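Local coordinates for putative ABC-transporter ATP-binding protein (Alicyclobacillus acidocaldarius, PDB 1Z47) that probably binds and hydrolyses ATP as the ATPase subunit of a putative sulfate ABC transporter, at residues B[301-306]-B[313-318]; B[289-294]-B[325-330]; B[306-311]-B[329-334]; B[248-253]-B[284-289]; B[235-240]-B[349-354]. All coordinates share one frame; numbering follows the deposited sequence.

Contact 1: B[301-306]-B[313-318]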
# COMPACT_ATOMS: atom_id res chain seq x y z
N ALA B 301 0.29 26.77 -13.74
CA ALA B 301 0.98 25.54 -14.07
C ALA B 301 0.53 24.92 -15.38
O ALA B 301 -0.42 25.36 -16.01
CB ALA B 301 0.82 24.55 -12.94
N GLN B 302 1.24 23.88 -15.77
CA GLN B 302 0.93 23.16 -16.99
C GLN B 302 0.83 21.70 -16.56
O GLN B 302 1.66 21.21 -15.79
CB GLN B 302 2.04 23.36 -18.02
CG GLN B 302 1.72 22.79 -19.38
CD GLN B 302 2.74 23.19 -20.43
OE1 GLN B 302 3.94 22.93 -20.27
NE2 GLN B 302 2.27 23.81 -21.50
N VAL B 303 -0.20 21.02 -17.04
CA VAL B 303 -0.42 19.63 -16.68
C VAL B 303 0.59 18.68 -17.28
O VAL B 303 0.81 18.68 -18.49
CB VAL B 303 -1.83 19.19 -17.09
CG1 VAL B 303 -1.97 17.67 -16.95
CG2 VAL B 303 -2.86 19.93 -16.25
N VAL B 304 1.22 17.89 -16.43
CA VAL B 304 2.18 16.92 -16.91
C VAL B 304 1.30 15.73 -17.30
O VAL B 304 1.37 15.23 -18.41
CB VAL B 304 3.18 16.51 -15.81
CG1 VAL B 304 4.17 15.51 -16.35
CG2 VAL B 304 3.90 17.74 -15.28
N ARG B 305 0.46 15.29 -16.37
CA ARG B 305 -0.44 14.19 -16.68
C ARG B 305 -1.43 13.88 -15.58
O ARG B 305 -1.37 14.46 -14.49
CB ARG B 305 0.33 12.92 -17.08
CG ARG B 305 1.05 12.23 -15.98
CD ARG B 305 0.81 10.74 -16.11
NE ARG B 305 1.22 10.06 -14.89
CZ ARG B 305 0.85 8.83 -14.57
NH1 ARG B 305 0.06 8.12 -15.38
NH2 ARG B 305 1.27 8.30 -13.42
N SER B 306 -2.38 13.00 -15.90
CA SER B 306 -3.42 12.57 -14.97
C SER B 306 -3.51 11.05 -14.92
O SER B 306 -3.06 10.36 -15.84
CB SER B 306 -4.78 13.16 -15.40
OG SER B 306 -5.01 14.47 -14.88
N SER B 313 -9.24 11.42 -9.46
CA SER B 313 -8.26 11.43 -10.51
C SER B 313 -7.03 12.20 -10.00
O SER B 313 -7.15 13.28 -9.41
CB SER B 313 -8.83 12.13 -11.75
OG SER B 313 -7.90 12.13 -12.84
N ALA B 314 -5.85 11.63 -10.20
CA ALA B 314 -4.63 12.27 -9.75
C ALA B 314 -4.10 13.12 -10.89
O ALA B 314 -3.99 12.65 -12.02
CB ALA B 314 -3.59 11.23 -9.33
N CYS B 315 -3.78 14.36 -10.59
CA CYS B 315 -3.25 15.24 -11.61
C CYS B 315 -1.93 15.90 -11.18
O CYS B 315 -1.87 16.58 -10.16
CB CYS B 315 -4.29 16.31 -11.95
SG CYS B 315 -3.84 17.32 -13.38
N TRP B 316 -0.88 15.66 -11.96
CA TRP B 316 0.41 16.27 -11.69
C TRP B 316 0.60 17.49 -12.60
O TRP B 316 0.40 17.41 -13.82
CB TRP B 316 1.54 15.27 -11.93
CG TRP B 316 1.60 14.21 -10.84
CD1 TRP B 316 2.26 14.29 -9.64
CD2 TRP B 316 0.90 12.96 -10.83
NE1 TRP B 316 2.00 13.17 -8.88
CE2 TRP B 316 1.17 12.34 -9.59
CE3 TRP B 316 0.05 12.31 -11.75
CZ2 TRP B 316 0.62 11.09 -9.24
CZ3 TRP B 316 -0.49 11.07 -11.40
CH2 TRP B 316 -0.20 10.48 -10.15
N ILE B 317 0.96 18.62 -12.00
CA ILE B 317 1.19 19.87 -12.73
C ILE B 317 2.53 20.52 -12.35
O ILE B 317 3.00 20.38 -11.22
CB ILE B 317 0.06 20.88 -12.45
CG1 ILE B 317 0.00 21.17 -10.96
CG2 ILE B 317 -1.28 20.33 -12.97
CD1 ILE B 317 -1.00 22.23 -10.55
N ARG B 318 3.13 21.22 -13.31
CA ARG B 318 4.42 21.90 -13.10
C ARG B 318 4.22 23.40 -13.17
O ARG B 318 3.78 23.93 -14.19
CB ARG B 318 5.42 21.51 -14.18
CG ARG B 318 6.80 22.17 -14.03
CD ARG B 318 7.61 21.98 -15.29
NE ARG B 318 7.49 20.60 -15.77
CZ ARG B 318 8.09 19.56 -15.20
NH1 ARG B 318 7.91 18.34 -15.70
NH2 ARG B 318 8.89 19.74 -14.16
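A beta hairpin with a classic beta bulge joins 301-306 to 313-318, next to each other in the antiparallel five-stranded sheet of the C-terminal region. Gln302 pairs with Arg318 through both backbone bonds, the one from Arg318 N to Gln302 O being nearly straight (170°). At the bulge Val304 and Arg305 both face Trp316: Trp316 O takes a firm bond from Val304 N at 2.8 Å and a weak one from Arg305 N, while Trp316 N returns a bond to Arg305 O at 2.8 Å, almost along the C=O axis. The extra residue brings Arg305 onto the same face of the sheet as Trp316. The Arg305 side chain, with CG in the crowded position between backbone N and carbonyl carbon and a bend at chi2 (136°), runs alongside the indole, the two planes only 6° apart and NH2 3.9 Å from Trp316 CZ3. On the other face, Val303 CG2 meets Ile317 CG2 at 3.7 Å, the two side chains crossing obliquely, and Cys315 SG lies 4.0 Å from Val303 CG2. Ala301 CB packs 3.8 Å from Ile317 CB. Arg305 NH2 is hydrogen-bonded to Glu211 O of the second subunit, so the bulged face carries a polar link across the dimer, with the indole flanking the guanidinium, while the Val303, Cys315 and Ile317 face offers mainly apolar surface to Trp337 and Met345.

Contact 2: B[289-294]-B[325-330]; sequences VELQPA and WEVHVP
The indole of Trp325 meets Val289 CG2 obliquely at its CZ3 corner and the ring of Trp252 with planes about 30° apart, while its NE1 is hydrogen-bonded to Glu323. The imidazole of His328 holds Glu326 OE2 at its edge, in the ring plane, through NE2 at 2.8 Å, and is stacked with Tyr312. Strands 289-293 and 325-330 are the two outermost strands of the antiparallel five-stranded sheet, whose curl, consistent with an OB-like fold, brings them face to face at 78°, with no hydrogen bond between them. Val327 is the middle of the apolar packing. Its CG2 lies 3.9 Å from Val289 CG1, the two valines crossing at about a right angle, and its CG1, anti to the backbone N (chi1 176°), meets Leu291 CD1 tip to tip at 4.1 Å. The same Val327 CG1 sits tightly on Val289 O, at 3.2 Å. An alanine here would lose both branches and would probably loosen the packing against Val289 and Leu291. Leu291 CD1 also comes within 4.4 Å of Val329 CG1, extending the apolar seam along the strand. One water bridges the backbone beside it, donating to Val289 O at 2.7 Å and to His328 O at 2.6 Å.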
# COMPACT_ATOMS: atom_id res chain seq x y z
N VAL B 289 -6.45 21.39 -3.42
CA VAL B 289 -6.06 22.32 -4.47
C VAL B 289 -7.05 22.17 -5.63
O VAL B 289 -7.31 21.05 -6.09
CB VAL B 289 -4.64 22.01 -4.96
CG1 VAL B 289 -4.24 23.00 -6.05
CG2 VAL B 289 -3.66 22.06 -3.77
N GLU B 290 -7.62 23.28 -6.10
CA GLU B 290 -8.59 23.25 -7.20
C GLU B 290 -8.02 23.83 -8.48
O GLU B 290 -7.33 24.84 -8.47
CB GLU B 290 -9.84 24.00 -6.79
CG GLU B 290 -10.23 23.74 -5.34
CD GLU B 290 -11.55 24.38 -4.95
OE1 GLU B 290 -12.61 23.81 -5.26
OE2 GLU B 290 -11.52 25.47 -4.34
N LEU B 291 -8.31 23.18 -9.61
CA LEU B 291 -7.81 23.63 -10.89
C LEU B 291 -8.91 24.21 -11.79
O LEU B 291 -10.03 23.69 -11.84
CB LEU B 291 -7.12 22.48 -11.60
CG LEU B 291 -6.17 21.72 -10.68
CD1 LEU B 291 -5.52 20.59 -11.45
CD2 LEU B 291 -5.13 22.66 -10.11
N GLN B 292 -8.56 25.28 -12.49
CA GLN B 292 -9.49 25.95 -13.39
C GLN B 292 -8.67 26.33 -14.60
O GLN B 292 -7.54 26.81 -14.46
CB GLN B 292 -10.06 27.18 -12.69
CG GLN B 292 -10.73 26.80 -11.37
CD GLN B 292 -11.27 27.99 -10.59
OE1 GLN B 292 -12.09 28.75 -11.09
NE2 GLN B 292 -10.81 28.14 -9.35
N PRO B 293 -9.21 26.11 -15.81
CA PRO B 293 -8.52 26.42 -17.07
C PRO B 293 -7.95 27.83 -17.09
O PRO B 293 -8.40 28.71 -16.35
CB PRO B 293 -9.60 26.20 -18.12
CG PRO B 293 -10.50 25.17 -17.49
CD PRO B 293 -10.60 25.67 -16.07
N ALA B 294 -6.95 28.05 -17.95
CA ALA B 294 -6.32 29.36 -18.08
C ALA B 294 -5.34 29.42 -19.24
O ALA B 294 -4.94 28.39 -19.79
CB ALA B 294 -5.61 29.73 -16.78
N TRP B 325 3.49 19.69 -8.62
CA TRP B 325 2.47 19.48 -7.59
C TRP B 325 1.54 18.32 -7.95
O TRP B 325 1.23 18.11 -9.12
CB TRP B 325 1.59 20.71 -7.43
CG TRP B 325 2.22 21.87 -6.73
CD1 TRP B 325 3.36 22.52 -7.11
CD2 TRP B 325 1.74 22.54 -5.56
NE1 TRP B 325 3.62 23.55 -6.24
CE2 TRP B 325 2.64 23.59 -5.28
CE3 TRP B 325 0.63 22.36 -4.72
CZ2 TRP B 325 2.47 24.46 -4.20
CZ3 TRP B 325 0.46 23.22 -3.64
CH2 TRP B 325 1.37 24.26 -3.39
N GLU B 326 1.09 17.60 -6.92
CA GLU B 326 0.14 16.52 -7.12
C GLU B 326 -1.19 17.04 -6.59
O GLU B 326 -1.28 17.52 -5.46
CB GLU B 326 0.52 15.24 -6.35
CG GLU B 326 -0.51 14.11 -6.60
CD GLU B 326 -0.14 12.77 -5.97
OE1 GLU B 326 1.03 12.59 -5.55
OE2 GLU B 326 -1.02 11.89 -5.90
N VAL B 327 -2.21 16.94 -7.42
CA VAL B 327 -3.53 17.41 -7.07
C VAL B 327 -4.54 16.27 -7.27
O VAL B 327 -4.42 15.50 -8.22
CB VAL B 327 -3.95 18.60 -7.99
CG1 VAL B 327 -5.40 19.03 -7.67
CG2 VAL B 327 -2.97 19.79 -7.80
N HIS B 328 -5.53 16.19 -6.39
CA HIS B 328 -6.56 15.16 -6.51
C HIS B 328 -7.89 15.82 -6.87
O HIS B 328 -8.42 16.61 -6.10
CB HIS B 328 -6.68 14.38 -5.19
CG HIS B 328 -5.51 13.49 -4.91
ND1 HIS B 328 -5.42 12.71 -3.77
CD2 HIS B 328 -4.40 13.22 -5.63
CE1 HIS B 328 -4.30 12.01 -3.81
NE2 HIS B 328 -3.66 12.30 -4.93
N VAL B 329 -8.42 15.52 -8.05
CA VAL B 329 -9.71 16.10 -8.44
C VAL B 329 -10.79 15.02 -8.44
O VAL B 329 -10.50 13.86 -8.69
CB VAL B 329 -9.64 16.76 -9.83
CG1 VAL B 329 -8.57 17.84 -9.84
CG2 VAL B 329 -9.34 15.71 -10.89
N PRO B 330 -12.06 15.39 -8.15
CA PRO B 330 -13.18 14.44 -8.12
C PRO B 330 -13.30 13.55 -9.36
O PRO B 330 -12.95 13.96 -10.47
CB PRO B 330 -14.40 15.34 -7.94
CG PRO B 330 -13.98 16.63 -8.56
CD PRO B 330 -12.57 16.77 -8.04
O HOH W 1 -9.13 19.11 -6.16

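Contact 3: B[306-311]-B[329-334]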
# COMPACT_ATOMS: atom_id res chain seq x y z
N SER B 306 -2.38 13.00 -15.90
CA SER B 306 -3.42 12.57 -14.97
C SER B 306 -3.51 11.05 -14.92
O SER B 306 -3.06 10.36 -15.84
CB SER B 306 -4.78 13.16 -15.40
OG SER B 306 -5.01 14.47 -14.88
N ALA B 307 -4.05 10.52 -13.82
CA ALA B 307 -4.22 9.08 -13.65
C ALA B 307 -5.52 8.85 -12.89
O ALA B 307 -5.74 9.40 -11.82
CB ALA B 307 -3.03 8.47 -12.87
N PHE B 308 -6.40 8.06 -13.49
CA PHE B 308 -7.68 7.76 -12.87
C PHE B 308 -7.46 6.77 -11.73
O PHE B 308 -6.99 5.66 -11.95
CB PHE B 308 -8.62 7.13 -13.91
CG PHE B 308 -9.96 6.79 -13.36
CD1 PHE B 308 -10.82 7.79 -12.92
CD2 PHE B 308 -10.35 5.46 -13.21
CE1 PHE B 308 -12.04 7.48 -12.33
CE2 PHE B 308 -11.58 5.14 -12.62
CZ PHE B 308 -12.43 6.15 -12.18
N LYS B 309 -7.84 7.14 -10.51
CA LYS B 309 -7.62 6.21 -9.41
C LYS B 309 -8.90 5.69 -8.75
O LYS B 309 -8.87 5.15 -7.65
CB LYS B 309 -6.68 6.85 -8.39
CG LYS B 309 -5.30 7.19 -9.01
CD LYS B 309 -4.26 7.49 -7.97
CE LYS B 309 -3.88 6.24 -7.20
NZ LYS B 309 -2.96 6.58 -6.09
N GLY B 310 -10.02 5.84 -9.45
CA GLY B 310 -11.29 5.36 -8.93
C GLY B 310 -12.14 6.42 -8.27
O GLY B 310 -13.01 7.01 -8.91
N SER B 311 -11.90 6.65 -6.99
CA SER B 311 -12.63 7.65 -6.22
C SER B 311 -12.18 9.06 -6.57
O SER B 311 -12.82 10.03 -6.17
CB SER B 311 -12.41 7.43 -4.72
OG SER B 311 -12.75 8.59 -4.00
N VAL B 329 -8.42 15.52 -8.05
CA VAL B 329 -9.71 16.10 -8.44
C VAL B 329 -10.79 15.02 -8.44
O VAL B 329 -10.50 13.86 -8.69
CB VAL B 329 -9.64 16.76 -9.83
CG1 VAL B 329 -8.57 17.84 -9.84
CG2 VAL B 329 -9.34 15.71 -10.89
N PRO B 330 -12.06 15.39 -8.15
CA PRO B 330 -13.18 14.44 -8.12
C PRO B 330 -13.30 13.55 -9.36
O PRO B 330 -12.95 13.96 -10.47
CB PRO B 330 -14.40 15.34 -7.94
CG PRO B 330 -13.98 16.63 -8.56
CD PRO B 330 -12.57 16.77 -8.04
N SER B 331 -13.78 12.32 -9.17
CA SER B 331 -13.95 11.39 -10.29
C SER B 331 -14.73 12.06 -11.41
O SER B 331 -14.51 11.80 -12.60
CB SER B 331 -14.69 10.13 -9.85
OG SER B 331 -13.96 9.43 -8.86
N ALA B 332 -15.64 12.94 -11.02
CA ALA B 332 -16.47 13.68 -11.97
C ALA B 332 -15.65 14.60 -12.88
O ALA B 332 -16.23 15.37 -13.65
CB ALA B 332 -17.52 14.48 -11.21
N ASP B 333 -14.33 14.53 -12.80
CA ASP B 333 -13.46 15.38 -13.62
C ASP B 333 -12.32 14.58 -14.24
O ASP B 333 -11.29 15.14 -14.63
CB ASP B 333 -12.86 16.52 -12.78
CG ASP B 333 -13.87 17.63 -12.48
OD1 ASP B 333 -14.47 18.16 -13.44
OD2 ASP B 333 -14.05 17.98 -11.30
N ARG B 334 -12.52 13.27 -14.34
CA ARG B 334 -11.50 12.38 -14.88
C ARG B 334 -10.97 12.77 -16.24
O ARG B 334 -9.84 12.43 -16.58
CB ARG B 334 -12.02 10.94 -14.94
CG ARG B 334 -12.99 10.69 -16.08
CD ARG B 334 -13.65 9.33 -15.94
NE ARG B 334 -14.31 9.19 -14.65
CZ ARG B 334 -15.09 8.17 -14.31
NH1 ARG B 334 -15.30 7.19 -15.17
NH2 ARG B 334 -15.64 8.13 -13.10
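Phe308 and Arg334 lie side by side and point the same way, with the ring and guanidinium planes 47° apart. Phe308 CG is anti to the backbone N (chi1 180°), which sends the ring toward 329-334, and its CE1 sits over one face of the guanidinium, 3.7 Å from Arg334 NE. The arginine gets there with CG in the crowded position between backbone N and carbonyl carbon and a bend at chi3 (56°); a weak bond from Arg334 NE to Ser331 O helps hold it. Over the centre of one face of the Phe308 ring stands Gly310 N, 3.5 Å above the plane. A leucine in place of the phenylalanine would lack the flat ring, and would probably weaken the packing against Gly310 N and the Arg334 guanidinium. Ser331 turns its hydroxyl to the glycine too, Ser331 OG donating to Gly310 O on a lone pair at 2.6 Å. Farther out, Arg334 forms salt bridges with Glu231 and Glu235 of the second subunit, and Tyr234 of that subunit meets the Phe308 ring edge-to-face. Here the turn of the 301-308/312-319 beta hairpin is tied to the short 3-10 turn after strand 324-330, forming part of the dimer interface.

Contact 4: B[248-253]-B[284-289]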
# COMPACT_ATOMS: atom_id res chain seq x y z
N GLU B 248 -1.24 12.43 2.40
CA GLU B 248 -0.40 12.81 1.28
C GLU B 248 -0.19 14.31 1.33
O GLU B 248 -1.02 15.04 1.87
CB GLU B 248 -1.09 12.38 -0.01
CG GLU B 248 -1.06 10.85 -0.16
CD GLU B 248 -1.93 10.33 -1.29
OE1 GLU B 248 -3.11 10.01 -1.01
OE2 GLU B 248 -1.44 10.25 -2.44
N SER B 249 0.93 14.78 0.77
CA SER B 249 1.18 16.21 0.81
C SER B 249 2.14 16.75 -0.21
O SER B 249 2.95 16.02 -0.78
CB SER B 249 1.68 16.62 2.21
OG SER B 249 2.81 15.86 2.61
N ASN B 250 1.99 18.03 -0.49
CA ASN B 250 2.90 18.76 -1.35
C ASN B 250 3.59 19.58 -0.26
O ASN B 250 2.92 20.16 0.59
CB ASN B 250 2.13 19.67 -2.31
CG ASN B 250 1.44 18.90 -3.43
OD1 ASN B 250 2.06 18.52 -4.43
ND2 ASN B 250 0.15 18.66 -3.25
N VAL B 251 4.92 19.58 -0.24
CA VAL B 251 5.63 20.33 0.78
C VAL B 251 6.67 21.19 0.09
O VAL B 251 7.49 20.69 -0.70
CB VAL B 251 6.36 19.37 1.77
CG1 VAL B 251 6.97 20.19 2.91
CG2 VAL B 251 5.39 18.30 2.30
N TRP B 252 6.64 22.49 0.36
CA TRP B 252 7.59 23.39 -0.27
C TRP B 252 8.04 24.47 0.68
O TRP B 252 7.35 24.79 1.63
CB TRP B 252 6.99 24.09 -1.48
CG TRP B 252 6.23 23.22 -2.38
CD1 TRP B 252 4.88 23.10 -2.44
CD2 TRP B 252 6.76 22.36 -3.39
NE1 TRP B 252 4.53 22.22 -3.43
CE2 TRP B 252 5.67 21.75 -4.03
CE3 TRP B 252 8.06 22.05 -3.82
CZ2 TRP B 252 5.82 20.85 -5.08
CZ3 TRP B 252 8.22 21.14 -4.87
CH2 TRP B 252 7.11 20.55 -5.48
N THR B 253 9.19 25.05 0.37
CA THR B 253 9.74 26.10 1.20
C THR B 253 9.31 27.45 0.62
O THR B 253 9.19 27.61 -0.59
CB THR B 253 11.29 26.04 1.22
OG1 THR B 253 11.70 24.74 1.68
CG2 THR B 253 11.87 27.11 2.17
N VAL B 284 0.48 21.36 1.66
CA VAL B 284 -0.85 21.40 1.05
C VAL B 284 -1.20 20.02 0.51
O VAL B 284 -0.48 19.47 -0.33
CB VAL B 284 -0.90 22.45 -0.12
CG1 VAL B 284 -2.29 22.47 -0.77
CG2 VAL B 284 -0.50 23.84 0.41
N ARG B 285 -2.30 19.45 1.00
CA ARG B 285 -2.72 18.13 0.55
C ARG B 285 -3.28 18.16 -0.86
O ARG B 285 -3.98 19.09 -1.23
CB ARG B 285 -3.71 17.53 1.56
CG ARG B 285 -3.05 17.32 2.94
CD ARG B 285 -3.81 16.33 3.81
NE ARG B 285 -3.37 16.34 5.19
CZ ARG B 285 -2.32 15.68 5.65
NH1 ARG B 285 -1.58 14.95 4.83
NH2 ARG B 285 -2.02 15.74 6.94
N PRO B 286 -2.97 17.15 -1.68
CA PRO B 286 -3.43 17.09 -3.08
C PRO B 286 -4.93 17.37 -3.30
O PRO B 286 -5.31 17.99 -4.29
CB PRO B 286 -3.05 15.68 -3.51
CG PRO B 286 -1.76 15.44 -2.75
CD PRO B 286 -2.14 15.98 -1.36
N LYS B 287 -5.76 16.91 -2.37
CA LYS B 287 -7.19 17.11 -2.47
C LYS B 287 -7.58 18.57 -2.19
O LYS B 287 -8.66 19.01 -2.60
CB LYS B 287 -7.93 16.19 -1.48
CG LYS B 287 -7.80 16.58 -0.01
CD LYS B 287 -8.56 15.59 0.88
CE LYS B 287 -8.81 16.11 2.29
NZ LYS B 287 -7.55 16.41 3.04
N ASP B 288 -6.71 19.31 -1.51
CA ASP B 288 -6.99 20.71 -1.16
C ASP B 288 -6.58 21.77 -2.16
O ASP B 288 -6.38 22.92 -1.78
CB ASP B 288 -6.36 21.04 0.18
CG ASP B 288 -6.90 20.20 1.30
OD1 ASP B 288 -8.11 19.90 1.26
OD2 ASP B 288 -6.12 19.85 2.22
N VAL B 289 -6.45 21.39 -3.42
CA VAL B 289 -6.06 22.32 -4.47
C VAL B 289 -7.05 22.17 -5.63
O VAL B 289 -7.31 21.05 -6.09
CB VAL B 289 -4.64 22.01 -4.96
CG1 VAL B 289 -4.24 23.00 -6.05
CG2 VAL B 289 -3.66 22.06 -3.77
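An antiparallel bridge between Asn250 and Val284 joins the start of strand 250-255 to the end of strand 279-284, neighbours in the three-stranded sheet of the C-terminal region, and the loop 285-288 continues from it. Asn250 N donates to Val284 O at 2.9 Å and Val284 N donates back to Asn250 O at 2.9 Å, the latter the straighter bond at 167° and in the carbonyl plane. Val284 O is gripped twice, for Asn250 ND2 also reaches it, at 3.1 Å. Asn250 manages this with CG anti to its carbonyl carbon (chi1 -74°), which sets the amide beside its own backbone N, so that ND2 and N converge on the same oxygen; both donors stand above the carbonyl plane of Val284. The other end of the amide is taken as well, since OD1 accepts from Glu326 N in the second sheet, so this buried side chain links two sheets. Pro286 CG packs 3.8 Å from Asn250 ND2, and Pro286 CD lies 4.0 Å from Glu248 CB. Arg285 serves the chain ahead of the strand: NH1 bonds Ile246 O and Glu248 O, while NH2 reaches Tyr234 O, and the Tyr234 ring makes a cation-pi contact with the same guanidinium. Within the loop Asp288 N bonds Arg285 O, closing the turn. The bond from Arg285 NH1 to Glu248 O measures 3.0 Å and is bent to 144°, with NH1 above the carbonyl plane.

Contact 5: B[235-240]-B[349-354]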
# COMPACT_ATOMS: atom_id res chain seq x y z
N GLU B 235 -5.39 15.90 10.79
CA GLU B 235 -5.88 17.27 10.73
C GLU B 235 -5.11 18.26 11.60
O GLU B 235 -5.05 19.45 11.27
CB GLU B 235 -7.37 17.31 11.08
CG GLU B 235 -8.24 16.49 10.12
CD GLU B 235 -8.36 17.11 8.73
OE1 GLU B 235 -7.43 17.81 8.28
OE2 GLU B 235 -9.40 16.87 8.06
N LYS B 236 -4.51 17.78 12.69
CA LYS B 236 -3.74 18.61 13.60
C LYS B 236 -2.31 18.07 13.83
O LYS B 236 -1.92 17.77 14.96
CB LYS B 236 -4.49 18.75 14.94
CG LYS B 236 -5.89 19.35 14.75
CD LYS B 236 -6.59 19.65 16.08
CE LYS B 236 -7.18 18.39 16.71
NZ LYS B 236 -7.82 18.65 18.04
N PRO B 237 -1.54 17.92 12.75
CA PRO B 237 -0.16 17.42 12.88
C PRO B 237 0.66 18.31 13.81
O PRO B 237 0.65 19.54 13.67
CB PRO B 237 0.36 17.41 11.44
CG PRO B 237 -0.52 18.44 10.72
CD PRO B 237 -1.88 18.19 11.34
N GLY B 238 1.34 17.70 14.77
CA GLY B 238 2.13 18.47 15.72
C GLY B 238 3.43 19.00 15.16
O GLY B 238 3.96 19.99 15.64
N THR B 239 3.97 18.34 14.14
CA THR B 239 5.23 18.79 13.56
C THR B 239 5.20 18.64 12.06
O THR B 239 4.31 17.99 11.49
CB THR B 239 6.40 17.97 14.12
OG1 THR B 239 6.29 16.63 13.65
CG2 THR B 239 6.38 17.97 15.64
N LEU B 240 6.19 19.23 11.41
CA LEU B 240 6.25 19.13 9.97
C LEU B 240 6.40 17.65 9.60
O LEU B 240 5.84 17.20 8.59
CB LEU B 240 7.45 19.93 9.44
CG LEU B 240 7.80 19.74 7.96
CD1 LEU B 240 6.64 20.19 7.06
CD2 LEU B 240 9.05 20.59 7.66
N ARG B 349 -6.79 24.68 1.66
CA ARG B 349 -6.42 24.41 3.06
C ARG B 349 -4.91 24.15 3.04
O ARG B 349 -4.39 23.68 2.01
CB ARG B 349 -7.15 23.19 3.62
CG ARG B 349 -8.67 23.37 3.67
CD ARG B 349 -9.42 22.06 3.91
NE ARG B 349 -9.00 21.40 5.14
CZ ARG B 349 -9.52 20.27 5.61
NH1 ARG B 349 -10.51 19.66 4.94
NH2 ARG B 349 -9.06 19.74 6.73
N TRP B 350 -4.25 24.41 4.16
CA TRP B 350 -2.80 24.24 4.25
C TRP B 350 -2.30 24.28 5.68
O TRP B 350 -3.04 24.63 6.62
CB TRP B 350 -2.10 25.36 3.46
CG TRP B 350 -2.41 26.77 3.97
CD1 TRP B 350 -1.78 27.44 4.98
CD2 TRP B 350 -3.51 27.60 3.57
NE1 TRP B 350 -2.42 28.64 5.23
CE2 TRP B 350 -3.49 28.76 4.38
CE3 TRP B 350 -4.52 27.48 2.60
CZ2 TRP B 350 -4.43 29.79 4.26
CZ3 TRP B 350 -5.46 28.51 2.48
CH2 TRP B 350 -5.41 29.64 3.31
N PHE B 351 -1.03 23.92 5.83
CA PHE B 351 -0.35 23.95 7.11
C PHE B 351 0.91 24.77 6.80
O PHE B 351 1.36 24.82 5.64
CB PHE B 351 0.12 22.56 7.56
CG PHE B 351 -1.00 21.57 7.81
CD1 PHE B 351 -0.97 20.31 7.21
CD2 PHE B 351 -2.05 21.89 8.67
CE1 PHE B 351 -1.99 19.36 7.48
CE2 PHE B 351 -3.07 20.96 8.94
CZ PHE B 351 -3.03 19.69 8.34
N ILE B 352 1.47 25.39 7.82
CA ILE B 352 2.71 26.16 7.66
C ILE B 352 3.56 25.88 8.89
O ILE B 352 3.12 26.07 10.03
CB ILE B 352 2.44 27.69 7.54
CG1 ILE B 352 1.63 27.96 6.28
CG2 ILE B 352 3.79 28.47 7.44
CD1 ILE B 352 1.33 29.42 6.01
N PHE B 353 4.76 25.37 8.67
CA PHE B 353 5.67 25.08 9.78
C PHE B 353 7.00 25.77 9.49
O PHE B 353 7.42 25.86 8.35
CB PHE B 353 5.96 23.59 9.91
CG PHE B 353 4.80 22.76 10.38
CD1 PHE B 353 3.92 22.21 9.46
CD2 PHE B 353 4.63 22.50 11.73
CE1 PHE B 353 2.88 21.39 9.89
CE2 PHE B 353 3.59 21.68 12.18
CZ PHE B 353 2.72 21.13 11.25
N PRO B 354 7.68 26.23 10.55
CA PRO B 354 8.97 26.90 10.47
C PRO B 354 10.01 25.88 10.04
O PRO B 354 10.00 24.75 10.55
CB PRO B 354 9.24 27.33 11.91
CG PRO B 354 7.88 27.24 12.59
CD PRO B 354 7.27 26.05 11.95
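Two phenylalanines from strand 351-354 pack against the loop 236-239 and the first turn of the helix that follows. Pro237 CG lies over one face of the Phe351 ring in a CH-pi contact, 3.7 Å from the centroid and 16° off the normal, while Pro237 CD comes to 3.5 Å from Phe351 CZ; proline and ring meet tip to tip. The Phe353 ring is laid against backbone, its face toward the Thr239-Leu240 peptide with Thr239 C 3.4 Å from Phe353 CE2, and Pro237 O lies in the plane at its edge. Leu240 CB completes the packing, 4.0 Å from Phe353 CB. In both aromatics CG is anti to the carbonyl carbon, and both point toward the loop, as expected of residues two apart on a strand. Strand 351-354 is an outer strand, within this chain, of the three-stranded sheet of the C-terminal region, and the loop joins helices 230-235 and 240-245, so the contact seats that sheet against these helices of the ABC ATPase part. Thr239 is the N-cap of helix 240-245, its OG1 bonded to Val242 N and to Glu225. Toward the polar end, Glu235 O lies at the edge of the Phe351 ring. Beyond it Arg349 NH2 forms a salt bridge with Glu235, 3.0 Å from Glu235 OE1, and a hydrogen bond to OE2, which is also held by Arg334 of the second subunit.

How the contacts relate
Contact 5 opens first, at 235-240, and closes only at 349-354 near the C terminus, spanning the other four and tying the link between helices 230-235 and 240-245 to the three-stranded sheet. Within that span contact 4 closes the loop from 248-253 to 284-289. Contact 2 then opens at 289-294, sharing Val289 with contact 4, and closes at 325-330 around the short hairpin of contact 1. Contact 3 crosses contact 1, starting on the shared Ser306 and ending beyond 313-318, on the strand that contact 2 also uses. Contacts 1, 2 and 3 belong to the five-stranded sheet; contact 4 couples it to the three-stranded one through the strand that contacts 2 and 3 use.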